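Local coordinates for protein endo-beta-1,2-glucanase (Talaromyces funiculosus, PDB 6IMV) that hydrolyses the beta-1,2-glucosidic linkages inside beta-1,2-glucan chains, as an endo-acting fungal glycoside hydrolase, at residues 35-45 and 99-107. Residues are numbered along the deposited sequence; the frame is centred on the assembly and turned at random.
Sequences NDVLFWEGKFH and DAARFLSPN
The axes of helices 35-41 and 99-104 pass 7.4 Å apart at 42°, and the backbones of 35-45 and 99-107 come nearest at Gly42 and Phe103, a contact that illustrates how a glycine allows close backbone approach. Gly42 CA sits over the centre of the Phe103 ring, 3.5 Å from its centroid, and, carrying no side chain, also comes within 3.1 Å of Phe103 O in a CA-H...O contact. A second such contact joins Phe103 CA to Leu38 O. With CG anti to the backbone N (chi1 178°), the Phe103 ring reaches along the partner backbone to Glu41 O and His45 CB.

At one end, Arg102 fits as a knob among Asn35, Asp36, Leu38 and Phe39. Its NE donates a nearly straight 2.9 Å bond to Asn35 O, which lies in the guanidinium plane, while NH2 adds a weak one. ND2 of the Asn35 amide lies over one guanidinium face, toward its rim, the two planes only 12° apart, and Phe39 covers the opposite face. A leucine in place of Arg102 would probably leave Asn35 O without this side-chain donor and the Asn35 amide without its flat partner. At the other end, Leu104 CD2 rests on one face of the His45 imidazole, whose NE2 bonds to Tyr90. The whole is a close helix-helix packing that joins helix 30-41 to helix 98-104, with Phe103 also touching helices 80-94 and 433-443.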
loop_
_atom_site.group_PDB
_atom_site.type_symbol
_atom_site.label_atom_id
_atom_site.label_comp_id
_atom_site.label_asym_id
_atom_site.label_seq_id
_atom_site.Cartn_x
_atom_site.Cartn_y
_atom_site.Cartn_z
ATOM N N ASN A 35 -11.874 -16.061 2.840
ATOM C CA ASN A 35 -11.157 -17.097 3.577
ATOM C C ASN A 35 -10.236 -17.881 2.631
ATOM O O ASN A 35 -9.117 -18.262 3.006
ATOM C CB ASN A 35 -12.162 -18.006 4.289
ATOM C CG ASN A 35 -11.527 -19.007 5.216
ATOM O OD1 ASN A 35 -10.848 -18.621 6.161
ATOM N ND2 ASN A 35 -11.776 -20.277 4.961
ATOM N N ASP A 36 -10.709 -18.133 1.405
ATOM C CA ASP A 36 -9.904 -18.818 0.391
ATOM C C ASP A 36 -8.774 -17.896 -0.088
ATOM O O ASP A 36 -7.631 -18.342 -0.228
ATOM C CB ASP A 36 -10.773 -19.313 -0.763
ATOM C CG ASP A 36 -11.614 -20.520 -0.375
ATOM O OD1 ASP A 36 -11.367 -21.073 0.710
ATOM O OD2 ASP A 36 -12.504 -20.894 -1.150
ATOM N N VAL A 37 -9.112 -16.622 -0.314
ATOM C CA VAL A 37 -8.168 -15.612 -0.780
ATOM C C VAL A 37 -6.973 -15.530 0.181
ATOM O O VAL A 37 -5.818 -15.602 -0.251
ATOM C CB VAL A 37 -8.839 -14.240 -0.955
ATOM C CG1 VAL A 37 -7.803 -13.136 -1.153
ATOM C CG2 VAL A 37 -9.839 -14.253 -2.092
ATOM N N LEU A 38 -7.261 -15.389 1.476
ATOM C CA LEU A 38 -6.229 -15.178 2.484
ATOM C C LEU A 38 -5.272 -16.373 2.542
ATOM O O LEU A 38 -4.068 -16.187 2.726
ATOM C CB LEU A 38 -6.892 -14.945 3.841
ATOM C CG LEU A 38 -7.562 -13.591 4.020
ATOM C CD1 LEU A 38 -8.467 -13.607 5.244
ATOM C CD2 LEU A 38 -6.522 -12.486 4.118
ATOM N N PHE A 39 -5.820 -17.588 2.415
ATOM C CA PHE A 39 -5.039 -18.835 2.470
ATOM C C PHE A 39 -3.942 -18.807 1.399
ATOM O O PHE A 39 -2.766 -19.020 1.697
ATOM C CB PHE A 39 -5.933 -20.066 2.287
ATOM C CG PHE A 39 -5.202 -21.380 2.357
ATOM C CD1 PHE A 39 -4.960 -21.985 3.580
ATOM C CD2 PHE A 39 -4.726 -22.002 1.209
ATOM C CE1 PHE A 39 -4.270 -23.187 3.658
ATOM C CE2 PHE A 39 -4.038 -23.205 1.283
ATOM C CZ PHE A 39 -3.812 -23.794 2.509
ATOM N N TRP A 40 -4.332 -18.519 0.154
ATOM C CA TRP A 40 -3.373 -18.554 -0.949
ATOM C C TRP A 40 -2.469 -17.312 -0.954
ATOM O O TRP A 40 -1.273 -17.431 -1.270
ATOM C CB TRP A 40 -4.092 -18.803 -2.273
ATOM C CG TRP A 40 -4.443 -20.251 -2.379
ATOM C CD1 TRP A 40 -5.662 -20.812 -2.154
ATOM C CD2 TRP A 40 -3.531 -21.339 -2.622
ATOM N NE1 TRP A 40 -5.581 -22.174 -2.271
ATOM C CE2 TRP A 40 -4.286 -22.527 -2.552
ATOM C CE3 TRP A 40 -2.156 -21.425 -2.895
ATOM C CZ2 TRP A 40 -3.716 -23.781 -2.765
ATOM C CZ3 TRP A 40 -1.592 -22.665 -3.099
ATOM C CH2 TRP A 40 -2.367 -23.826 -3.041
ATOM N N GLU A 41 -3.014 -16.151 -0.569
ATOM C CA GLU A 41 -2.195 -14.947 -0.426
ATOM C C GLU A 41 -1.048 -15.203 0.567
ATOM O O GLU A 41 0.078 -14.755 0.356
ATOM C CB GLU A 41 -3.052 -13.756 0.019
ATOM C CG GLU A 41 -3.870 -13.110 -1.095
ATOM C CD GLU A 41 -3.161 -12.985 -2.428
ATOM O OE1 GLU A 41 -2.100 -12.323 -2.488
ATOM O OE2 GLU A 41 -3.664 -13.566 -3.398
ATOM N N GLY A 42 -1.352 -15.913 1.659
ATOM C CA GLY A 42 -0.392 -16.269 2.687
ATOM C C GLY A 42 0.806 -17.059 2.178
ATOM O O GLY A 42 1.875 -17.000 2.773
ATOM N N LYS A 43 0.644 -17.800 1.077
ATOM C CA LYS A 43 1.743 -18.574 0.486
ATOM C C LYS A 43 2.819 -17.649 -0.089
ATOM O O LYS A 43 3.956 -18.086 -0.296
ATOM C CB LYS A 43 1.232 -19.546 -0.583
ATOM C CG LYS A 43 0.281 -20.616 -0.065
ATOM C CD LYS A 43 0.771 -21.285 1.197
ATOM C CE LYS A 43 -0.037 -22.509 1.577
ATOM N NZ LYS A 43 0.190 -22.860 2.999
ATOM N N PHE A 44 2.462 -16.386 -0.343
ATOM C CA PHE A 44 3.434 -15.368 -0.751
ATOM C C PHE A 44 4.466 -15.158 0.364
ATOM O O PHE A 44 5.635 -14.836 0.089
ATOM C CB PHE A 44 2.722 -14.063 -1.106
ATOM C CG PHE A 44 3.613 -12.916 -1.516
ATOM C CD1 PHE A 44 4.515 -13.049 -2.562
ATOM C CD2 PHE A 44 3.504 -11.680 -0.899
ATOM C CE1 PHE A 44 5.305 -11.982 -2.964
ATOM C CE2 PHE A 44 4.296 -10.613 -1.300
ATOM C CZ PHE A 44 5.193 -10.766 -2.331
ATOM N N HIS A 45 4.027 -15.348 1.618
ATOM C CA HIS A 45 4.856 -15.093 2.794
ATOM C C HIS A 45 5.802 -16.275 3.027
ATOM O O HIS A 45 5.521 -17.139 3.860
ATOM C CB HIS A 45 3.987 -14.819 4.029
ATOM C CG HIS A 45 4.775 -14.311 5.185
ATOM N ND1 HIS A 45 5.357 -15.156 6.107
ATOM C CD2 HIS A 45 5.109 -13.057 5.556
ATOM C CE1 HIS A 45 5.997 -14.441 7.009
ATOM N NE2 HIS A 45 5.854 -13.149 6.698
ATOM N N ASP A 99 -8.136 -13.696 10.782
ATOM C CA ASP A 99 -7.910 -13.492 9.346
ATOM C C ASP A 99 -6.403 -13.391 9.051
ATOM O O ASP A 99 -5.933 -13.967 8.090
ATOM C CB ASP A 99 -8.686 -12.275 8.820
ATOM C CG ASP A 99 -10.121 -12.587 8.395
ATOM O OD1 ASP A 99 -10.542 -13.769 8.513
ATOM O OD2 ASP A 99 -10.814 -11.649 7.933
ATOM N N ALA A 100 -5.656 -12.633 9.863
ATOM C CA ALA A 100 -4.207 -12.530 9.690
ATOM C C ALA A 100 -3.546 -13.905 9.885
ATOM O O ALA A 100 -2.549 -14.204 9.241
ATOM C CB ALA A 100 -3.625 -11.503 10.627
ATOM N N ALA A 101 -4.109 -14.734 10.775
ATOM C CA ALA A 101 -3.601 -16.084 11.055
ATOM C C ALA A 101 -3.895 -17.021 9.874
ATOM O O ALA A 101 -3.090 -17.892 9.557
ATOM C CB ALA A 101 -4.207 -16.616 12.337
ATOM N N ARG A 102 -5.051 -16.843 9.228
ATOM C CA ARG A 102 -5.398 -17.597 8.012
ATOM C C ARG A 102 -4.345 -17.347 6.920
ATOM O O ARG A 102 -4.012 -18.256 6.181
ATOM C CB ARG A 102 -6.796 -17.216 7.528
ATOM C CG ARG A 102 -7.231 -17.899 6.241
ATOM C CD ARG A 102 -7.584 -19.350 6.451
ATOM N NE ARG A 102 -8.256 -19.866 5.266
ATOM C CZ ARG A 102 -8.421 -21.154 5.000
ATOM N NH1 ARG A 102 -8.067 -22.070 5.885
ATOM N NH2 ARG A 102 -8.929 -21.515 3.838
ATOM N N PHE A 103 -3.837 -16.109 6.851
ATOM C CA PHE A 103 -2.734 -15.716 5.961
ATOM C C PHE A 103 -1.410 -16.315 6.444
ATOM O O PHE A 103 -0.733 -17.005 5.677
ATOM C CB PHE A 103 -2.657 -14.189 5.869
ATOM C CG PHE A 103 -1.535 -13.638 5.021
ATOM C CD1 PHE A 103 -0.253 -13.510 5.534
ATOM C CD2 PHE A 103 -1.765 -13.206 3.723
ATOM C CE1 PHE A 103 0.774 -12.982 4.765
ATOM C CE2 PHE A 103 -0.737 -12.682 2.952
ATOM C CZ PHE A 103 0.527 -12.564 3.478
ATOM N N LEU A 104 -1.029 -16.026 7.697
ATOM C CA LEU A 104 0.340 -16.301 8.193
ATOM C C LEU A 104 0.525 -17.780 8.543
ATOM O O LEU A 104 1.615 -18.315 8.372
ATOM C CB LEU A 104 0.631 -15.464 9.445
ATOM C CG LEU A 104 1.656 -14.339 9.322
ATOM C CD1 LEU A 104 2.168 -13.942 10.701
ATOM C CD2 LEU A 104 2.826 -14.720 8.427
ATOM N N SER A 105 -0.513 -18.405 9.113
ATOM C CA SER A 105 -0.349 -19.688 9.806
ATOM C C SER A 105 -1.669 -20.453 9.826
ATOM O O SER A 105 -2.194 -20.757 10.902
ATOM C CB SER A 105 0.174 -19.436 11.198
ATOM O OG SER A 105 0.737 -20.624 11.721
ATOM N N PRO A 106 -2.253 -20.771 8.642
ATOM C CA PRO A 106 -3.628 -21.276 8.564
ATOM C C PRO A 106 -3.855 -22.604 9.306
ATOM O O PRO A 106 -4.926 -22.820 9.883
ATOM C CB PRO A 106 -3.872 -21.453 7.056
ATOM C CG PRO A 106 -2.472 -21.567 6.463
ATOM C CD PRO A 106 -1.620 -20.658 7.316
ATOM N N ASN A 107 -2.852 -23.482 9.275
ATOM C CA ASN A 107 -2.975 -24.825 9.838
ATOM C C ASN A 107 -2.611 -24.809 11.326
ATOM O O ASN A 107 -2.878 -25.790 12.015
ATOM C CB ASN A 107 -2.129 -25.837 9.069
ATOM C CG ASN A 107 -2.624 -26.045 7.654
ATOM O OD1 ASN A 107 -3.822 -25.984 7.376
ATOM N ND2 ASN A 107 -1.703 -26.289 6.743
HETATM O O HOH W 1 -11.115 -16.772 8.063
HETATM O O HOH W 2 -1.668 -19.329 3.937
#